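Side-chain contacts in MccB protein (Escherichia coli, PDB 6OM4), which takes part in making the antibiotic microcin C7, using ATP to join AMP to the C-terminal end of the precursor peptide MccA through a phosphoramidate bond: residues Asn193-Asp196 with Tyr197-His201; Thr255-Tyr258 with Glu259-Lys262; Pro341-Ser344 with Val345-Asn348. One frame throughout, in Å; residues are numbered along the deposited sequence.

Contact 1 (Asn193-Asp196 with Tyr197-His201); sequences NIND and YTDLH. With ND7 (5'-O-[(S)-amino(hydroxy)phosphoryl]adenosine), chain M.
Asp-199 turns its carboxylate back onto Asn-195 and Asp-196, at the point where the loop after strand 186-191 of the Rossmann-type ThiF (E1-like) domain winds into a 3-10 segment. CG of Asp-199 sits beside its own backbone N (chi1 -68°), which points OD2 at the chain just ahead of the turn. There OD2 takes two weak N-H bonds, from Asn-195 N at 3.4 Å and from Asp-196 N, also at 3.4 Å. Because these amides are adjacent, one oxygen meets both, and no strong bond is made to either. Backbone pairing runs the other way: Asp-199 N donates to Asp-196 O at 3.1 Å and starts the 3-10 segment. The amide of Tyr-197 is met by a water 2.9 Å from Tyr-197 N; the same water donates to Asp-196 OD1 at 3.0 Å, so it bridges the side chain to the first amide of the turn.

Ile-194 makes its hydrogen bonds to the nucleotide through its backbone, while its CD1 also approaches adenine N1. Ile-194 N donates to adenine N1 at 3.0 Å, and Ile-194 O accepts from adenine N6 at 2.8 Å, so one residue pairs with both N1 and N6 of the Watson-Crick edge. That residue's side chain is buried, touching Leu-219 of helix 219-230, while Leu-200 rests on Tyr-226 of the same helix. The two side chains run nearly perpendicular, with Ile-194 CG2 4.0 Å from Leu-200 CG.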
loop_
_atom_site.group_PDB
_atom_site.type_symbol
_atom_site.label_atom_id
_atom_site.label_comp_id
_atom_site.label_asym_id
_atom_site.label_seq_id
_atom_site.Cartn_x
_atom_site.Cartn_y
_atom_site.Cartn_z
ATOM N N ASN A 193 -18.190 11.079 -13.501
ATOM C CA ASN A 193 -18.069 9.793 -14.137
ATOM C C ASN A 193 -17.152 9.980 -15.351
ATOM O O ASN A 193 -17.467 10.741 -16.251
ATOM C CB ASN A 193 -19.429 9.232 -14.576
ATOM C CG ASN A 193 -19.403 7.760 -14.945
ATOM O OD1 ASN A 193 -18.955 6.928 -14.156
ATOM N ND2 ASN A 193 -19.964 7.417 -16.095
ATOM N N ILE A 194 -15.984 9.344 -15.335
ATOM C CA ILE A 194 -15.128 9.343 -16.498
ATOM C C ILE A 194 -15.655 8.330 -17.515
ATOM O O ILE A 194 -15.284 7.147 -17.490
ATOM C CB ILE A 194 -13.675 9.059 -16.127
ATOM C CG1 ILE A 194 -13.156 10.142 -15.191
ATOM C CG2 ILE A 194 -12.821 8.934 -17.389
ATOM C CD1 ILE A 194 -12.849 9.638 -13.845
ATOM N N ASN A 195 -16.451 8.827 -18.458
ATOM C CA ASN A 195 -17.030 7.988 -19.530
ATOM C C ASN A 195 -16.379 8.272 -20.896
ATOM O O ASN A 195 -16.721 7.602 -21.880
ATOM C CB ASN A 195 -18.554 8.154 -19.598
ATOM C CG ASN A 195 -19.028 9.576 -19.850
ATOM O OD1 ASN A 195 -18.246 10.505 -20.070
ATOM N ND2 ASN A 195 -20.341 9.750 -19.839
ATOM N N ASP A 196 -15.474 9.267 -20.961
ATOM C CA ASP A 196 -14.634 9.495 -22.116
ATOM C C ASP A 196 -13.238 9.856 -21.622
ATOM O O ASP A 196 -13.092 10.419 -20.551
ATOM C CB ASP A 196 -15.164 10.620 -23.009
ATOM C CG ASP A 196 -16.253 10.175 -23.990
ATOM O OD1 ASP A 196 -15.933 9.368 -24.947
ATOM O OD2 ASP A 196 -17.421 10.599 -23.779
ATOM N N TYR A 197 -12.235 9.605 -22.462
ATOM C CA TYR A 197 -10.858 9.912 -22.144
ATOM C C TYR A 197 -10.683 11.354 -21.663
ATOM O O TYR A 197 -9.921 11.637 -20.717
ATOM C CB TYR A 197 -9.953 9.644 -23.343
ATOM C CG TYR A 197 -8.542 10.072 -23.097
ATOM C CD1 TYR A 197 -8.114 11.361 -23.385
ATOM C CD2 TYR A 197 -7.622 9.187 -22.560
ATOM C CE1 TYR A 197 -6.808 11.750 -23.147
ATOM C CE2 TYR A 197 -6.311 9.551 -22.354
ATOM C CZ TYR A 197 -5.905 10.844 -22.611
ATOM O OH TYR A 197 -4.609 11.198 -22.329
ATOM N N THR A 198 -11.369 12.279 -22.330
ATOM C CA THR A 198 -11.215 13.700 -22.117
ATOM C C THR A 198 -11.669 14.148 -20.713
ATOM O O THR A 198 -11.179 15.137 -20.178
ATOM C CB THR A 198 -11.962 14.455 -23.234
ATOM O OG1 THR A 198 -11.375 15.753 -23.243
ATOM C CG2 THR A 198 -13.456 14.533 -23.035
ATOM N N ASP A 199 -12.548 13.390 -20.066
ATOM C CA ASP A 199 -12.969 13.703 -18.709
ATOM C C ASP A 199 -11.810 13.632 -17.687
ATOM O O ASP A 199 -11.923 14.176 -16.623
ATOM C CB ASP A 199 -14.118 12.786 -18.290
ATOM C CG ASP A 199 -15.393 13.064 -19.080
ATOM O OD1 ASP A 199 -15.556 14.201 -19.533
ATOM O OD2 ASP A 199 -16.184 12.124 -19.268
ATOM N N LEU A 200 -10.708 12.948 -18.014
ATOM C CA LEU A 200 -9.548 12.855 -17.096
ATOM C C LEU A 200 -8.876 14.213 -16.876
ATOM O O LEU A 200 -8.249 14.417 -15.839
ATOM C CB LEU A 200 -8.566 11.813 -17.623
ATOM C CG LEU A 200 -9.049 10.381 -17.469
ATOM C CD1 LEU A 200 -8.233 9.422 -18.326
ATOM C CD2 LEU A 200 -9.005 9.948 -16.003
ATOM N N HIS A 201 -9.110 15.173 -17.789
ATOM C CA HIS A 201 -8.657 16.541 -17.583
ATOM C C HIS A 201 -9.315 17.186 -16.352
ATOM O O HIS A 201 -8.797 18.199 -15.882
ATOM C CB HIS A 201 -8.887 17.399 -18.854
ATOM C CG HIS A 201 -8.070 16.935 -20.013
ATOM N ND1 HIS A 201 -6.701 17.099 -20.060
ATOM C CD2 HIS A 201 -8.408 16.274 -21.142
ATOM C CE1 HIS A 201 -6.236 16.547 -21.160
ATOM N NE2 HIS A 201 -7.252 16.051 -21.849
HETATM O O1A ND7 M . -17.712 -1.604 -8.217
HETATM P PA ND7 M . -16.643 -1.323 -7.200
HETATM O O2A ND7 M . -16.861 -1.833 -5.782
HETATM N N3A ND7 M . -15.254 -2.047 -7.855
HETATM O "O5'" ND7 M . -16.317 0.221 -7.042
HETATM C "C5'" ND7 M . -16.040 0.945 -8.280
HETATM C "C4'" ND7 M . -16.363 2.427 -7.960
HETATM C "C3'" ND7 M . -17.919 2.597 -7.899
HETATM O "O3'" ND7 M . -18.335 3.267 -6.774
HETATM C "C2'" ND7 M . -18.205 3.272 -9.308
HETATM O "O2'" ND7 M . -19.325 4.233 -9.197
HETATM C "C1'" ND7 M . -17.091 3.953 -9.605
HETATM O "O4'" ND7 M . -15.870 3.122 -8.937
HETATM N N9 ND7 M . -16.737 4.068 -10.991
HETATM C C4 ND7 M . -16.416 5.221 -11.640
HETATM C C5 ND7 M . -16.126 4.898 -12.918
HETATM N N7 ND7 M . -16.252 3.558 -13.058
HETATM C C8 ND7 M . -16.605 3.074 -11.883
HETATM N N3 ND7 M . -16.368 6.500 -11.213
HETATM C C2 ND7 M . -16.020 7.433 -12.047
HETATM N N1 ND7 M . -15.745 7.146 -13.325
HETATM C C6 ND7 M . -15.776 5.920 -13.775
HETATM N N6 ND7 M . -15.473 5.637 -15.166
HETATM O O HOH W 1 -13.004 8.639 -25.065
#

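Contact 2 (Thr255-Tyr258 with Glu259-Lys262); sequences TGCY and ECQK. With ZN (zinc ion), chain E.
Cys-257 and Cys-260 form one CxxC half of the Cys4 zinc site, in the loop between strand 243-250 and helix 273-285. Metal bonds come first: the zinc ion is 2.2 Å from Cys-257 SG and 2.3 Å from Cys-260 SG, and Cys-343 and Cys-346 complete the set. The two sulfurs reach it differently. SG of Cys-257 lies between its backbone N and carbonyl carbon (chi1 81°), whereas SG of Cys-260 lies beside the backbone N and opposite the carbonyl carbon (chi1 -85°).

Hydrogen bonds to sulfur form a second layer. Cys-257 N donates to Cys-260 SG at 3.3 Å in a nearly straight bond (166°), and Glu-259 N donates to Cys-257 SG at 3.4 Å. Each thiolate thus accepts a backbone N-H from the other half of the loop, which would spread some of its negative charge. The main chain closes a type I beta turn from Cys-257 to Cys-260, with Cys-260 N bonded to Cys-257 O at 3.3 Å.

Packing and outer polar ties anchor the loop. The Tyr-258 side chain packs on Ile-220, Asn-221 and Asn-224 of helix 219-230 and on the backbone of the bound peptide; Glu-259 OE2 accepts from Asn-221 ND2, and Gln-261 NE2 donates to Gly-338 O.

Two waters tie the turn to Gln-261. One accepts from Gln-261 N and can donate to Cys-257 O; a second donates both to Tyr-258 O at 2.9 Å and to Gln-261 O at 2.6 Å.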
loop_
_atom_site.group_PDB
_atom_site.type_symbol
_atom_site.label_atom_id
_atom_site.label_comp_id
_atom_site.label_asym_id
_atom_site.label_seq_id
_atom_site.Cartn_x
_atom_site.Cartn_y
_atom_site.Cartn_z
ATOM N N THR A 255 9.190 3.502 -13.619
ATOM C CA THR A 255 8.664 2.184 -13.760
ATOM C C THR A 255 8.024 2.000 -15.134
ATOM O O THR A 255 7.828 2.964 -15.875
ATOM C CB THR A 255 7.594 1.877 -12.704
ATOM O OG1 THR A 255 6.521 2.787 -12.923
ATOM C CG2 THR A 255 8.118 1.986 -11.296
ATOM N N GLY A 256 7.694 0.740 -15.445
ATOM C CA GLY A 256 6.863 0.451 -16.598
ATOM C C GLY A 256 5.464 1.014 -16.433
ATOM O O GLY A 256 5.030 1.325 -15.309
ATOM N N CYS A 257 4.760 1.168 -17.565
ATOM C CA CYS A 257 3.354 1.520 -17.547
ATOM C C CYS A 257 2.531 0.246 -17.815
ATOM O O CYS A 257 3.085 -0.827 -18.022
ATOM C CB CYS A 257 3.045 2.646 -18.536
ATOM S SG CYS A 257 2.854 2.088 -20.240
ATOM N N TYR A 258 1.204 0.380 -17.758
ATOM C CA TYR A 258 0.282 -0.732 -17.938
ATOM C C TYR A 258 0.465 -1.450 -19.286
ATOM O O TYR A 258 0.175 -2.642 -19.374
ATOM C CB TYR A 258 -1.144 -0.217 -17.792
ATOM C CG TYR A 258 -2.195 -1.287 -17.568
ATOM C CD1 TYR A 258 -2.393 -1.868 -16.330
ATOM C CD2 TYR A 258 -3.038 -1.652 -18.596
ATOM C CE1 TYR A 258 -3.385 -2.813 -16.122
ATOM C CE2 TYR A 258 -4.044 -2.592 -18.408
ATOM C CZ TYR A 258 -4.233 -3.146 -17.157
ATOM O OH TYR A 258 -5.245 -4.062 -17.002
ATOM N N GLU A 259 1.002 -0.750 -20.298
ATOM C CA GLU A 259 1.087 -1.311 -21.688
ATOM C C GLU A 259 2.518 -1.716 -22.071
ATOM O O GLU A 259 2.733 -2.296 -23.127
ATOM C CB GLU A 259 0.464 -0.303 -22.647
ATOM C CG GLU A 259 -1.003 -0.126 -22.312
ATOM C CD GLU A 259 -1.968 0.227 -23.417
ATOM O OE1 GLU A 259 -1.619 0.067 -24.611
ATOM O OE2 GLU A 259 -3.047 0.704 -23.057
ATOM N N CYS A 260 3.488 -1.505 -21.186
ATOM C CA CYS A 260 4.878 -1.805 -21.548
ATOM C C CYS A 260 5.023 -3.272 -21.951
ATOM O O CYS A 260 5.612 -3.578 -23.001
ATOM C CB CYS A 260 5.846 -1.533 -20.401
ATOM S SG CYS A 260 6.393 0.191 -20.290
ATOM N N GLN A 261 4.527 -4.167 -21.091
ATOM C CA GLN A 261 4.606 -5.598 -21.330
ATOM C C GLN A 261 3.200 -6.080 -21.677
ATOM O O GLN A 261 2.214 -5.526 -21.203
ATOM C CB GLN A 261 5.149 -6.353 -20.114
ATOM C CG GLN A 261 6.370 -5.691 -19.504
ATOM C CD GLN A 261 7.569 -5.914 -20.382
ATOM O OE1 GLN A 261 7.671 -6.946 -21.048
ATOM N NE2 GLN A 261 8.484 -4.956 -20.383
ATOM N N LYS A 262 3.126 -7.124 -22.486
ATOM C CA LYS A 262 1.870 -7.467 -23.128
ATOM C C LYS A 262 1.329 -8.739 -22.485
ATOM O O LYS A 262 1.234 -9.778 -23.134
ATOM C CB LYS A 262 2.098 -7.563 -24.641
ATOM C CG LYS A 262 2.769 -6.317 -25.191
ATOM C CD LYS A 262 2.846 -6.208 -26.700
ATOM C CE LYS A 262 3.539 -4.929 -27.136
ATOM N NZ LYS A 262 3.071 -3.755 -26.356
HETATM ZN ZN ZN E . 4.873 1.706 -21.155
HETATM O O HOH W 2 3.023 -3.533 -18.741
HETATM O O HOH W 3 -0.262 -5.296 -20.325
#

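Contact 3 (Pro341-Ser344 with Val345-Asn348); sequences PVCS and VCGN. With ZN (zinc ion), chain E.
Pro-341 begins the contact by facing the end of the chain: Pro-341 O lies 4.0 Å from Gly-347 CA and 3.6 Å from Asn-348 ND2, a loose approach as the chain turns back on itself. Cys-343 carries most of the rest. Its SG extends away from the backbone N (chi1 -178°), reaching the zinc ion at 2.3 Å and at the same time facing two successive amides. Cys-346 N donates to Cys-343 SG at 3.5 Å in a nearly straight bond (165°), and Val-345 N adds a weak bond to the same SG at 3.3 Å. Cys-343 O accepts from Gly-347 N at 3.1 Å; without a side chain, the glycine backbone can lie close against this oxygen. These bonds wrap the loop in the manner of a zinc knuckle, and they bring Cys-346 SG round to the metal at 2.4 Å. Ser-344 forms the outer bend, its OG passing the CG2 methyl of Val-345. CB of that valine lies 3.9 Å from Cys-343 SG, and its side chain leans on Asn-224 and Val-228 of helix 219-230.

Cys-257 and Cys-260 supply the other two ligands. Four thiolates would leave the site with net negative charge, and the backbone N-H groups directed at Cys-343 SG probably offset part of it, consistent with a structural zinc centre.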
loop_
_atom_site.group_PDB
_atom_site.type_symbol
_atom_site.label_atom_id
_atom_site.label_comp_id
_atom_site.label_asym_id
_atom_site.label_seq_id
_atom_site.Cartn_x
_atom_site.Cartn_y
_atom_site.Cartn_z
ATOM N N PRO A 341 11.702 -0.100 -23.704
ATOM C CA PRO A 341 12.171 1.051 -24.493
ATOM C C PRO A 341 11.362 1.262 -25.792
ATOM O O PRO A 341 11.428 2.340 -26.436
ATOM C CB PRO A 341 13.639 0.691 -24.802
ATOM C CG PRO A 341 13.670 -0.813 -24.766
ATOM C CD PRO A 341 12.659 -1.217 -23.705
ATOM N N VAL A 342 10.522 0.269 -26.096
ATOM C CA VAL A 342 9.721 0.154 -27.294
ATOM C C VAL A 342 8.212 0.279 -26.957
ATOM O O VAL A 342 7.312 0.020 -27.786
ATOM C CB VAL A 342 10.176 -1.200 -27.890
ATOM C CG1 VAL A 342 9.114 -2.276 -27.981
ATOM C CG2 VAL A 342 10.943 -0.992 -29.181
ATOM N N CYS A 343 7.895 0.693 -25.727
ATOM C CA CYS A 343 6.482 0.882 -25.331
ATOM C C CYS A 343 5.874 1.979 -26.205
ATOM O O CYS A 343 6.416 3.074 -26.270
ATOM C CB CYS A 343 6.309 1.270 -23.861
ATOM S SG CYS A 343 4.559 1.441 -23.414
ATOM N N SER A 344 4.754 1.688 -26.879
ATOM C CA SER A 344 4.133 2.699 -27.740
ATOM C C SER A 344 3.565 3.857 -26.914
ATOM O O SER A 344 3.313 4.927 -27.444
ATOM C CB SER A 344 3.078 2.091 -28.618
ATOM O OG SER A 344 2.014 1.586 -27.810
ATOM N N VAL A 345 3.351 3.648 -25.603
ATOM C CA VAL A 345 2.804 4.712 -24.757
ATOM C C VAL A 345 3.927 5.528 -24.106
ATOM O O VAL A 345 3.928 6.721 -24.221
ATOM C CB VAL A 345 1.822 4.148 -23.711
ATOM C CG1 VAL A 345 1.260 5.256 -22.831
ATOM C CG2 VAL A 345 0.688 3.411 -24.398
ATOM N N CYS A 346 4.844 4.880 -23.385
ATOM C CA CYS A 346 5.725 5.582 -22.480
ATOM C C CYS A 346 7.199 5.515 -22.935
ATOM O O CYS A 346 8.038 6.128 -22.332
ATOM C CB CYS A 346 5.543 5.049 -21.053
ATOM S SG CYS A 346 6.388 3.474 -20.729
ATOM N N GLY A 347 7.515 4.803 -24.008
ATOM C CA GLY A 347 8.888 4.674 -24.466
ATOM C C GLY A 347 9.611 6.021 -24.524
ATOM O O GLY A 347 9.042 7.010 -24.969
ATOM N N ASN A 348 10.867 6.017 -24.049
ATOM C CA ASN A 348 11.817 7.175 -23.920
ATOM C C ASN A 348 11.085 8.514 -23.755
ATOM O O ASN A 348 11.728 9.585 -23.765
ATOM C CB ASN A 348 12.827 7.172 -25.071
ATOM C CG ASN A 348 13.791 6.012 -24.954
ATOM O OD1 ASN A 348 14.600 5.957 -24.011
ATOM N ND2 ASN A 348 13.678 5.058 -25.871
HETATM ZN ZN ZN E . 4.873 1.706 -21.155
#

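Along the chain the order is contact 1, contact 2, contact 3, with no overlap. Contacts 2 and 3 are distant in sequence but adjacent in space: their centres are about 9 Å apart, and together they enclose one zinc ion, pinning the C-terminal tail to the loop that follows strand 243-250. Contact 1 belongs to the nucleotide pocket, its centre about 22 Å from that of contact 2 and 23 Å from that of contact 3, with nearest atoms about 9 and 8 Å away. Helix 219-230 joins them, since side chains from all three contacts pack on it. The nucleotide-binding loop and the zinc-bound loops therefore pack on the same helix without touching each other.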